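Citrate lyase, subunit 1 (Methanosaeta concilii, PDB 6HXI) probably catalyses the ATP-dependent cleavage of citrate with coenzyme A to acetyl-CoA and oxaloacetate. Local coordinates at residues Tyr305-Cys319 / Phe345-Ala358. Residues are numbered along the deposited sequence; the frame is centred on the assembly and turned at random.
Sequences YSGDPNTEETYHYTC and FTDVAKTFKGVVMA. With COA (coenzyme A), chain G; FLC (citrate anion), chain M.
G307 and T346 meet at the hydroxyl of the bound citrate. G307 N donates to citrate OHB, and OHB in turn donates to T346 OG1 at 2.7 Å. That same OG1 accepts D308 N at 3.1 Å, which ties the two loops together beside the ligand. T346 N and F345 N both give their hydrogens to citrate OB1. The F345 ring lies under this oxygen, with OB1 3.4 Å above one face and offset toward the rim. Ring atoms CE2 and CD2 approach G307 C and D308 CB obliquely, while coenzyme A O5P and C2P come to the ring's edge. With an alanine in place of F345, the citrate carboxylate would probably lose the ring beneath it, and a gap would open toward G307 and coenzyme A.

Next along the loops, D308 OD1 takes D347 N in a nearly straight bond of 2.8 Å, met from above the carboxylate plane. D308 CG stands anti to the backbone N (chi1 -166°), which carries the carboxylate over to the second loop. D347 then caps helix 348-361 through weak bonds to A349 N and K350 N.

The axes of helix segments 311-319 and 348-358 come within 7.2 Å and cross at -38°, both running the same general way. T311 is a knob among K350, K353, G354 and M357, and its OG1 donates to K350 O at 2.7 Å. G354 lets the backbones close to 4.0 Å between its CA and Y315 CA; a side chain there would strike T314. The loops ahead of the two helices form part of the citrate and coenzyme A site; R377, N344 and G180 of an alpha-subunit chain also bond the citrate. The site belongs to the citrate-binding domain, related to those of succinyl-CoA synthetase.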
ATOM      1  N   TYR C 305      48.052  21.997  10.529  1.00 47.73           N
ATOM      2  CA  TYR C 305      46.748  21.439  10.167  1.00 45.90           C
ATOM      3  C   TYR C 305      45.779  22.622  10.090  1.00 49.65           C
ATOM      4  O   TYR C 305      45.835  23.519  10.927  1.00 49.06           O
ATOM      5  CB  TYR C 305      46.263  20.334  11.130  1.00 46.74           C
ATOM      6  CG  TYR C 305      45.740  20.835  12.456  1.00 48.50           C
ATOM      7  CD1 TYR C 305      46.603  21.087  13.519  1.00 50.67           C
ATOM      8  CD2 TYR C 305      44.379  21.045  12.655  1.00 48.96           C
ATOM      9  CE1 TYR C 305      46.125  21.548  14.742  1.00 50.65           C
ATOM     10  CE2 TYR C 305      43.890  21.526  13.867  1.00 50.18           C
ATOM     11  CZ  TYR C 305      44.765  21.767  14.912  1.00 55.14           C
ATOM     12  OH  TYR C 305      44.284  22.246  16.098  1.00 50.37           O
ATOM     13  N   SER C 306      44.961  22.676   9.050  1.00 45.89           N
ATOM     14  CA  SER C 306      43.986  23.748   8.843  1.00 45.24           C
ATOM     15  C   SER C 306      42.973  23.280   7.815  1.00 47.24           C
ATOM     16  O   SER C 306      42.966  22.111   7.466  1.00 47.52           O
ATOM     17  CB  SER C 306      44.684  25.019   8.365  1.00 48.04           C
ATOM     18  OG  SER C 306      45.385  24.732   7.168  1.00 54.59           O
ATOM     19  N   GLY C 307      42.128  24.179   7.352  1.00 44.74           N
ATOM     20  CA  GLY C 307      41.118  23.858   6.345  1.00 44.72           C
ATOM     21  C   GLY C 307      40.049  22.903   6.824  1.00 47.51           C
ATOM     22  O   GLY C 307      39.552  22.082   6.051  1.00 48.17           O
ATOM     23  N   ASP C 308      39.695  23.014   8.112  1.00 43.89           N
ATOM     24  CA  ASP C 308      38.680  22.215   8.815  1.00 42.68           C
ATOM     25  C   ASP C 308      38.829  20.686   8.613  1.00 44.78           C
ATOM     26  O   ASP C 308      37.935  20.071   8.016  1.00 45.82           O
ATOM     27  CB  ASP C 308      37.251  22.691   8.494  1.00 43.01           C
ATOM     28  CG  ASP C 308      36.156  22.154   9.425  1.00 55.84           C
ATOM     29  OD1 ASP C 308      36.467  21.838  10.616  1.00 54.01           O
ATOM     30  OD2 ASP C 308      34.983  22.083   8.981  1.00 64.94           O
ATOM     31  N   PRO C 309      39.926  20.043   9.121  1.00 39.89           N
ATOM     32  CA  PRO C 309      40.032  18.579   8.991  1.00 38.98           C
ATOM     33  C   PRO C 309      39.078  17.868   9.950  1.00 42.24           C
ATOM     34  O   PRO C 309      38.817  18.391  11.033  1.00 43.10           O
ATOM     35  CB  PRO C 309      41.498  18.290   9.342  1.00 41.68           C
ATOM     36  CG  PRO C 309      41.962  19.436  10.149  1.00 46.49           C
ATOM     37  CD  PRO C 309      41.086  20.619   9.855  1.00 41.78           C
ATOM     38  N   ASN C 310      38.551  16.679   9.561  1.00 37.87           N
ATOM     39  CA  ASN C 310      37.646  15.924  10.422  1.00 38.36           C
ATOM     40  C   ASN C 310      38.376  15.255  11.594  1.00 45.91           C
ATOM     41  O   ASN C 310      39.608  15.242  11.634  1.00 46.55           O
ATOM     42  CB  ASN C 310      36.801  14.911   9.622  1.00 41.60           C
ATOM     43  CG  ASN C 310      37.574  13.842   8.881  1.00 67.61           C
ATOM     44  OD1 ASN C 310      38.491  13.199   9.411  1.00 53.02           O
ATOM     45  ND2 ASN C 310      37.165  13.577   7.647  1.00 62.63           N
ATOM     46  N   THR C 311      37.599  14.698  12.546  1.00 44.97           N
ATOM     47  CA  THR C 311      38.081  13.998  13.741  1.00 45.54           C
ATOM     48  C   THR C 311      39.093  12.882  13.424  1.00 51.46           C
ATOM     49  O   THR C 311      40.125  12.798  14.074  1.00 51.22           O
ATOM     50  CB  THR C 311      36.875  13.483  14.541  1.00 43.48           C
ATOM     51  OG1 THR C 311      36.088  14.603  14.905  1.00 38.58           O
ATOM     52  CG2 THR C 311      37.279  12.710  15.798  1.00 42.25           C
ATOM     53  N   GLU C 312      38.779  12.036  12.443  1.00 49.29           N
ATOM     54  CA  GLU C 312      39.606  10.916  11.996  1.00 50.52           C
ATOM     55  C   GLU C 312      40.949  11.415  11.485  1.00 54.53           C
ATOM     56  O   GLU C 312      41.975  10.859  11.871  1.00 55.23           O
ATOM     57  CB  GLU C 312      38.848  10.108  10.928  1.00 51.98           C
ATOM     58  CG  GLU C 312      39.576   8.915  10.337  1.00 61.11           C
ATOM     59  CD  GLU C 312      38.921   8.424   9.059  1.00 78.60           C
ATOM     60  OE1 GLU C 312      39.508   8.619   7.970  1.00 60.52           O
ATOM     61  OE2 GLU C 312      37.783   7.911   9.138  1.00 86.27           O
ATOM     62  N   GLU C 313      40.952  12.479  10.653  1.00 50.58           N
ATOM     63  CA  GLU C 313      42.193  13.058  10.118  1.00 50.41           C
ATOM     64  C   GLU C 313      43.087  13.605  11.229  1.00 53.30           C
ATOM     65  O   GLU C 313      44.281  13.294  11.245  1.00 54.95           O
ATOM     66  CB  GLU C 313      41.911  14.129   9.060  1.00 51.28           C
ATOM     67  CG  GLU C 313      41.329  13.540   7.781  1.00 63.19           C
ATOM     68  CD  GLU C 313      40.648  14.496   6.820  1.00 81.05           C
ATOM     69  OE1 GLU C 313      40.389  15.662   7.195  1.00 76.97           O
ATOM     70  OE2 GLU C 313      40.351  14.060   5.686  1.00 87.52           O
ATOM     71  N   THR C 314      42.501  14.360  12.191  1.00 47.29           N
ATOM     72  CA  THR C 314      43.248  14.948  13.314  1.00 47.48           C
ATOM     73  C   THR C 314      43.726  13.869  14.262  1.00 52.06           C
ATOM     74  O   THR C 314      44.788  14.016  14.867  1.00 50.82           O
ATOM     75  CB  THR C 314      42.451  16.061  14.030  1.00 54.42           C
ATOM     76  OG1 THR C 314      41.294  15.487  14.649  1.00 55.90           O
ATOM     77  CG2 THR C 314      42.044  17.182  13.098  1.00 49.07           C
ATOM     78  N   TYR C 315      42.945  12.784  14.391  1.00 49.51           N
ATOM     79  CA  TYR C 315      43.293  11.655  15.251  1.00 51.33           C
ATOM     80  C   TYR C 315      44.577  10.985  14.749  1.00 58.36           C
ATOM     81  O   TYR C 315      45.508  10.811  15.531  1.00 60.32           O
ATOM     82  CB  TYR C 315      42.121  10.658  15.317  1.00 53.67           C
ATOM     83  CG  TYR C 315      42.502   9.315  15.876  1.00 57.47           C
ATOM     84  CD1 TYR C 315      42.601   9.116  17.247  1.00 60.36           C
ATOM     85  CD2 TYR C 315      42.792   8.241  15.033  1.00 58.64           C
ATOM     86  CE1 TYR C 315      42.971   7.882  17.771  1.00 63.30           C
ATOM     87  CE2 TYR C 315      43.171   7.003  15.546  1.00 61.06           C
ATOM     88  CZ  TYR C 315      43.253   6.829  16.918  1.00 68.48           C
ATOM     89  OH  TYR C 315      43.630   5.625  17.438  1.00 74.14           O
ATOM     90  N   HIS C 316      44.635  10.636  13.441  1.00 54.73           N
ATOM     91  CA  HIS C 316      45.810  10.014  12.809  1.00 55.24           C
ATOM     92  C   HIS C 316      47.043  10.889  12.854  1.00 59.29           C
ATOM     93  O   HIS C 316      48.136  10.376  13.064  1.00 60.84           O
ATOM     94  CB  HIS C 316      45.508   9.551  11.383  1.00 55.31           C
ATOM     95  CG  HIS C 316      44.563   8.395  11.339  1.00 59.41           C
ATOM     96  ND1 HIS C 316      43.351   8.478  10.667  1.00 60.76           N
ATOM     97  CD2 HIS C 316      44.661   7.176  11.916  1.00 62.93           C
ATOM     98  CE1 HIS C 316      42.761   7.305  10.844  1.00 61.10           C
ATOM     99  NE2 HIS C 316      43.510   6.490  11.586  1.00 63.03           N
ATOM    100  N   TYR C 317      46.860  12.213  12.697  1.00 54.14           N
ATOM    101  CA  TYR C 317      47.905  13.219  12.774  1.00 53.14           C
ATOM    102  C   TYR C 317      48.487  13.266  14.191  1.00 56.84           C
ATOM    103  O   TYR C 317      49.708  13.241  14.342  1.00 58.12           O
ATOM    104  CB  TYR C 317      47.332  14.587  12.384  1.00 53.78           C
ATOM    105  CG  TYR C 317      48.370  15.678  12.235  1.00 56.64           C
ATOM    106  CD1 TYR C 317      49.018  15.893  11.020  1.00 58.36           C
ATOM    107  CD2 TYR C 317      48.682  16.518  13.299  1.00 58.14           C
ATOM    108  CE1 TYR C 317      49.962  16.910  10.874  1.00 60.18           C
ATOM    109  CE2 TYR C 317      49.615  17.543  13.161  1.00 59.66           C
ATOM    110  CZ  TYR C 317      50.267  17.726  11.953  1.00 68.02           C
ATOM    111  OH  TYR C 317      51.198  18.730  11.831  1.00 70.17           O
ATOM    112  N   THR C 318      47.615  13.352  15.220  1.00 52.70           N
ATOM    113  CA  THR C 318      48.001  13.419  16.632  1.00 54.04           C
ATOM    114  C   THR C 318      48.704  12.130  17.047  1.00 61.38           C
ATOM    115  O   THR C 318      49.667  12.194  17.809  1.00 62.83           O
ATOM    116  CB  THR C 318      46.794  13.784  17.544  1.00 58.60           C
ATOM    117  OG1 THR C 318      46.117  14.931  17.032  1.00 51.29           O
ATOM    118  CG2 THR C 318      47.206  14.071  18.995  1.00 58.84           C
ATOM    119  N   CYS C 319      48.240  10.970  16.528  1.00 58.36           N
ATOM    120  CA  CYS C 319      48.829   9.648  16.787  1.00 60.93           C
ATOM    121  C   CYS C 319      50.259   9.604  16.260  1.00 66.75           C
ATOM    122  O   CYS C 319      51.129   9.036  16.918  1.00 68.34           O
ATOM    123  CB  CYS C 319      47.984   8.540  16.158  1.00 61.83           C
ATOM    124  SG  CYS C 319      46.551   8.041  17.146  1.00 66.34           S
ATOM    125  N   PHE C 345      36.859  28.842  10.563  1.00 39.12           N
ATOM    126  CA  PHE C 345      35.907  27.795  10.210  1.00 38.72           C
ATOM    127  C   PHE C 345      36.273  26.409  10.721  1.00 43.34           C
ATOM    128  O   PHE C 345      35.368  25.592  10.863  1.00 43.53           O
ATOM    129  CB  PHE C 345      35.614  27.776   8.697  1.00 39.72           C
ATOM    130  CG  PHE C 345      36.749  27.387   7.773  1.00 39.51           C
ATOM    131  CD1 PHE C 345      37.686  28.335   7.355  1.00 41.49           C
ATOM    132  CD2 PHE C 345      36.851  26.092   7.280  1.00 37.66           C
ATOM    133  CE1 PHE C 345      38.724  27.978   6.476  1.00 41.60           C
ATOM    134  CE2 PHE C 345      37.892  25.734   6.411  1.00 39.87           C
ATOM    135  CZ  PHE C 345      38.814  26.680   6.011  1.00 38.55           C
ATOM    136  N   THR C 346      37.559  26.132  10.989  1.00 41.99           N
ATOM    137  CA  THR C 346      38.013  24.852  11.547  1.00 41.12           C
ATOM    138  C   THR C 346      37.259  24.629  12.832  1.00 47.28           C
ATOM    139  O   THR C 346      37.292  25.481  13.723  1.00 49.09           O
ATOM    140  CB  THR C 346      39.533  24.864  11.754  1.00 43.35           C
ATOM    141  OG1 THR C 346      40.181  24.986  10.480  1.00 47.07           O
ATOM    142  CG2 THR C 346      40.064  23.608  12.480  1.00 37.92           C
ATOM    143  N   ASP C 347      36.524  23.522  12.905  1.00 43.60           N
ATOM    144  CA  ASP C 347      35.748  23.171  14.091  1.00 43.33           C
ATOM    145  C   ASP C 347      36.677  22.691  15.227  1.00 46.04           C
ATOM    146  O   ASP C 347      37.325  21.653  15.110  1.00 45.52           O
ATOM    147  CB  ASP C 347      34.695  22.105  13.738  1.00 45.18           C
ATOM    148  CG  ASP C 347      33.512  22.116  14.682  1.00 57.61           C
ATOM    149  OD1 ASP C 347      33.696  21.762  15.875  1.00 57.53           O
ATOM    150  OD2 ASP C 347      32.406  22.500  14.238  1.00 67.38           O
ATOM    151  N   VAL C 348      36.737  23.445  16.323  1.00 41.47           N
ATOM    152  CA  VAL C 348      37.641  23.112  17.435  1.00 41.85           C
ATOM    153  C   VAL C 348      37.169  21.860  18.205  1.00 46.97           C
ATOM    154  O   VAL C 348      37.999  21.114  18.727  1.00 48.64           O
ATOM    155  CB  VAL C 348      37.888  24.337  18.360  1.00 45.95           C
ATOM    156  CG1 VAL C 348      38.906  24.017  19.463  1.00 46.25           C
ATOM    157  CG2 VAL C 348      38.337  25.557  17.553  1.00 45.20           C
ATOM    158  N   ALA C 349      35.844  21.629  18.258  1.00 43.29           N
ATOM    159  CA  ALA C 349      35.249  20.484  18.940  1.00 43.73           C
ATOM    160  C   ALA C 349      35.603  19.187  18.246  1.00 49.66           C
ATOM    161  O   ALA C 349      35.987  18.235  18.926  1.00 50.69           O
ATOM    162  CB  ALA C 349      33.741  20.634  19.014  1.00 44.54           C
ATOM    163  N   LYS C 350      35.429  19.132  16.898  1.00 46.97           N
ATOM    164  CA  LYS C 350      35.702  17.956  16.046  1.00 46.27           C
ATOM    165  C   LYS C 350      37.197  17.650  15.980  1.00 47.03           C
ATOM    166  O   LYS C 350      37.583  16.483  16.096  1.00 45.55           O
ATOM    167  CB  LYS C 350      35.156  18.156  14.611  1.00 47.42           C
ATOM    168  CG  LYS C 350      33.648  18.258  14.514  1.00 48.40           C
ATOM    169  CD  LYS C 350      33.207  18.455  13.072  1.00 62.31           C
ATOM    170  CE  LYS C 350      31.736  18.777  12.996  1.00 87.79           C
ATOM    171  NZ  LYS C 350      31.295  19.039  11.601  1.00105.01           N
ATOM    172  N   THR C 351      38.042  18.699  15.779  1.00 43.52           N
ATOM    173  CA  THR C 351      39.501  18.537  15.708  1.00 43.27           C
ATOM    174  C   THR C 351      40.055  18.088  17.065  1.00 49.96           C
ATOM    175  O   THR C 351      40.771  17.080  17.113  1.00 49.94           O
ATOM    176  CB  THR C 351      40.221  19.784  15.161  1.00 43.23           C
ATOM    177  OG1 THR C 351      40.024  20.890  16.029  1.00 37.86           O
ATOM    178  CG2 THR C 351      39.830  20.125  13.739  1.00 42.20           C
ATOM    179  N   PHE C 352      39.689  18.805  18.174  1.00 46.87           N
ATOM    180  CA  PHE C 352      40.161  18.440  19.514  1.00 47.39           C
ATOM    181  C   PHE C 352      39.600  17.104  19.980  1.00 49.95           C
ATOM    182  O   PHE C 352      40.247  16.468  20.797  1.00 51.91           O
ATOM    183  CB  PHE C 352      39.940  19.555  20.547  1.00 49.88           C
ATOM    184  CG  PHE C 352      40.963  20.674  20.505  1.00 51.31           C
ATOM    185  CD1 PHE C 352      41.849  20.798  19.435  1.00 53.06           C
ATOM    186  CD2 PHE C 352      41.034  21.608  21.529  1.00 53.14           C
ATOM    187  CE1 PHE C 352      42.783  21.828  19.392  1.00 52.48           C
ATOM    188  CE2 PHE C 352      41.973  22.637  21.487  1.00 55.84           C
ATOM    189  CZ  PHE C 352      42.847  22.734  20.423  1.00 53.05           C
ATOM    190  N   LYS C 353      38.474  16.627  19.410  1.00 44.03           N
ATOM    191  CA  LYS C 353      37.961  15.293  19.728  1.00 45.70           C
ATOM    192  C   LYS C 353      38.958  14.238  19.232  1.00 51.37           C
ATOM    193  O   LYS C 353      39.183  13.261  19.935  1.00 54.01           O
ATOM    194  CB  LYS C 353      36.561  15.045  19.132  1.00 47.75           C
ATOM    195  CG  LYS C 353      36.027  13.645  19.410  1.00 58.04           C
ATOM    196  CD  LYS C 353      34.524  13.555  19.341  1.00 77.00           C
ATOM    197  CE  LYS C 353      34.013  12.356  20.111  1.00 91.87           C
ATOM    198  NZ  LYS C 353      34.095  11.098  19.326  1.00103.66           N
ATOM    199  N   GLY C 354      39.561  14.475  18.052  1.00 47.02           N
ATOM    200  CA  GLY C 354      40.590  13.623  17.454  1.00 46.96           C
ATOM    201  C   GLY C 354      41.885  13.639  18.260  1.00 48.93           C
ATOM    202  O   GLY C 354      42.495  12.589  18.491  1.00 46.14           O
ATOM    203  N   VAL C 355      42.286  14.844  18.720  1.00 45.59           N
ATOM    204  CA  VAL C 355      43.475  15.097  19.556  1.00 46.24           C
ATOM    205  C   VAL C 355      43.307  14.379  20.918  1.00 55.81           C
ATOM    206  O   VAL C 355      44.225  13.690  21.358  1.00 58.06           O
ATOM    207  CB  VAL C 355      43.752  16.625  19.718  1.00 47.52           C
ATOM    208  CG1 VAL C 355      44.876  16.892  20.725  1.00 48.10           C
ATOM    209  CG2 VAL C 355      44.043  17.294  18.370  1.00 45.32           C
ATOM    210  N   VAL C 356      42.136  14.537  21.567  1.00 54.93           N
ATOM    211  CA  VAL C 356      41.807  13.899  22.851  1.00 57.07           C
ATOM    212  C   VAL C 356      41.865  12.371  22.716  1.00 62.93           C
ATOM    213  O   VAL C 356      42.491  11.733  23.552  1.00 64.25           O
ATOM    214  CB  VAL C 356      40.470  14.431  23.471  1.00 60.87           C
ATOM    215  CG1 VAL C 356      39.955  13.535  24.599  1.00 62.33           C
ATOM    216  CG2 VAL C 356      40.634  15.865  23.974  1.00 60.15           C
ATOM    217  N   MET C 357      41.275  11.799  21.638  1.00 60.62           N
ATOM    218  CA  MET C 357      41.275  10.350  21.361  1.00 62.59           C
ATOM    219  C   MET C 357      42.682   9.746  21.256  1.00 66.70           C
ATOM    220  O   MET C 357      42.922   8.651  21.779  1.00 65.83           O
ATOM    221  CB  MET C 357      40.469  10.032  20.103  1.00 64.69           C
ATOM    222  CG  MET C 357      38.988  10.053  20.343  1.00 69.62           C
ATOM    223  SD  MET C 357      38.027   9.855  18.841  1.00 74.20           S
ATOM    224  CE  MET C 357      36.698   8.799  19.507  1.00 72.74           C
ATOM    225  N   ALA C 358      43.608  10.475  20.592  1.00 63.04           N
ATOM    226  CA  ALA C 358      44.994  10.041  20.451  1.00 63.94           C
ATOM    227  C   ALA C 358      45.719  10.123  21.791  1.00 67.85           C
ATOM    228  O   ALA C 358      46.384   9.154  22.157  1.00 68.79           O
ATOM    229  CB  ALA C 358      45.708  10.868  19.407  1.00 63.45           C
TER
HETATM  230  N1A COA G 701      30.269  10.828  -6.720  1.00 37.02           N
HETATM  231  C2A COA G 701      31.278  11.410  -7.377  1.00 38.66           C
HETATM  232  N3A COA G 701      31.979  12.502  -7.041  1.00 36.94           N
HETATM  233  C4A COA G 701      31.504  13.052  -5.912  1.00 37.60           C
HETATM  234  C5A COA G 701      30.467  12.572  -5.131  1.00 36.70           C
HETATM  235  C6A COA G 701      29.851  11.377  -5.555  1.00 37.31           C
HETATM  236  N6A COA G 701      28.908  10.747  -4.855  1.00 40.79           N
HETATM  237  N7A COA G 701      30.186  13.450  -4.096  1.00 41.12           N
HETATM  238  C8A COA G 701      31.050  14.418  -4.263  1.00 40.25           C
HETATM  239  N9A COA G 701      31.877  14.249  -5.345  1.00 41.42           N
HETATM  240  C1B COA G 701      32.915  15.158  -5.828  1.00 39.94           C
HETATM  241  C2B COA G 701      32.457  16.578  -6.137  1.00 40.71           C
HETATM  242  O2B COA G 701      31.857  16.657  -7.432  1.00 43.32           O
HETATM  243  C3B COA G 701      33.794  17.322  -6.068  1.00 39.95           C
HETATM  244  O3B COA G 701      34.569  17.153  -7.275  1.00 37.56           O
HETATM  245  P3B COA G 701      35.656  18.205  -7.783  1.00 35.80           P
HETATM  246  O7A COA G 701      36.599  18.436  -6.652  1.00 36.78           O
HETATM  247  O8A COA G 701      36.290  17.583  -8.975  1.00 39.03           O
HETATM  248  O9A COA G 701      34.863  19.450  -8.218  1.00 35.17           O
HETATM  249  C4B COA G 701      34.594  16.551  -5.010  1.00 37.80           C
HETATM  250  O4B COA G 701      33.917  15.288  -4.838  1.00 38.21           O
HETATM  251  C5B COA G 701      34.746  17.246  -3.681  1.00 39.15           C
HETATM  252  O5B COA G 701      33.461  17.790  -3.321  1.00 42.87           O
HETATM  253  P1A COA G 701      33.318  19.281  -2.667  1.00 45.87           P
HETATM  254  O1A COA G 701      32.008  19.533  -2.015  1.00 46.78           O
HETATM  255  O2A COA G 701      33.726  20.375  -3.642  1.00 39.95           O
HETATM  256  O3A COA G 701      34.475  19.080  -1.586  1.00 51.94           O
HETATM  257  P2A COA G 701      35.072  19.764  -0.279  1.00 48.04           P
HETATM  258  O4A COA G 701      34.382  19.241   0.917  1.00 49.20           O
HETATM  259  O5A COA G 701      36.533  19.378  -0.267  1.00 50.70           O
HETATM  260  O6A COA G 701      34.871  21.365  -0.433  1.00 41.51           O
HETATM  261  CBP COA G 701      36.347  23.277  -0.093  1.00 36.87           C
HETATM  262  CCP COA G 701      35.850  22.206  -1.070  1.00 39.55           C
HETATM  263  CDP COA G 701      37.361  24.163  -0.831  1.00 29.73           C
HETATM  264  CEP COA G 701      35.186  24.151   0.418  1.00 36.86           C
HETATM  265  CAP COA G 701      37.026  22.571   1.113  1.00 40.28           C
HETATM  266  OAP COA G 701      37.909  21.551   0.682  1.00 42.80           O
HETATM  267  C9P COA G 701      37.742  23.467   2.115  1.00 45.34           C
HETATM  268  O9P COA G 701      37.096  24.059   2.983  1.00 49.14           O
HETATM  269  N8P COA G 701      39.078  23.554   2.002  1.00 43.34           N
HETATM  270  C7P COA G 701      39.885  24.445   2.824  1.00 39.76           C
HETATM  271  C6P COA G 701      40.543  25.518   2.000  1.00 43.61           C
HETATM  272  C5P COA G 701      41.466  26.387   2.823  1.00 46.46           C
HETATM  273  O5P COA G 701      42.040  25.937   3.813  1.00 49.05           O
HETATM  274  N4P COA G 701      41.593  27.653   2.427  1.00 47.54           N
HETATM  275  C3P COA G 701      42.358  28.644   3.172  1.00 51.38           C
HETATM  276  C2P COA G 701      41.580  29.232   4.332  1.00 54.05           C
HETATM  277  S1P COA G 701      42.621  30.568   4.984  1.00 58.56           S
HETATM  278  CAC FLC M 501      42.849  27.535  11.731  1.00 54.58           C
HETATM  279  CA  FLC M 501      43.143  28.096  10.345  1.00 53.68           C
HETATM  280  CB  FLC M 501      42.014  28.008   9.303  1.00 54.69           C
HETATM  281  CBC FLC M 501      40.737  28.636   9.908  1.00 50.87           C
HETATM  282  CG  FLC M 501      42.420  28.724   8.005  1.00 58.32           C
HETATM  283  CGC FLC M 501      43.914  28.939   7.788  1.00 62.50           C
HETATM  284  OA1 FLC M 501      42.378  26.367  11.797  1.00 49.74           O
HETATM  285  OA2 FLC M 501      43.145  28.249  12.732  1.00 53.29           O
HETATM  286  OB1 FLC M 501      39.765  27.878  10.082  1.00 45.67           O
HETATM  287  OB2 FLC M 501      40.766  29.858  10.180  1.00 52.88           O
HETATM  288  OG1 FLC M 501      44.565  28.036   7.228  1.00 63.94           O
HETATM  289  OG2 FLC M 501      44.424  30.012   8.194  1.00 64.47           O
HETATM  290  OHB FLC M 501      41.769  26.643   8.988  1.00 56.69           O
HETATM  291  O   HOH W   1      41.711  23.026  16.228  1.00 38.02           O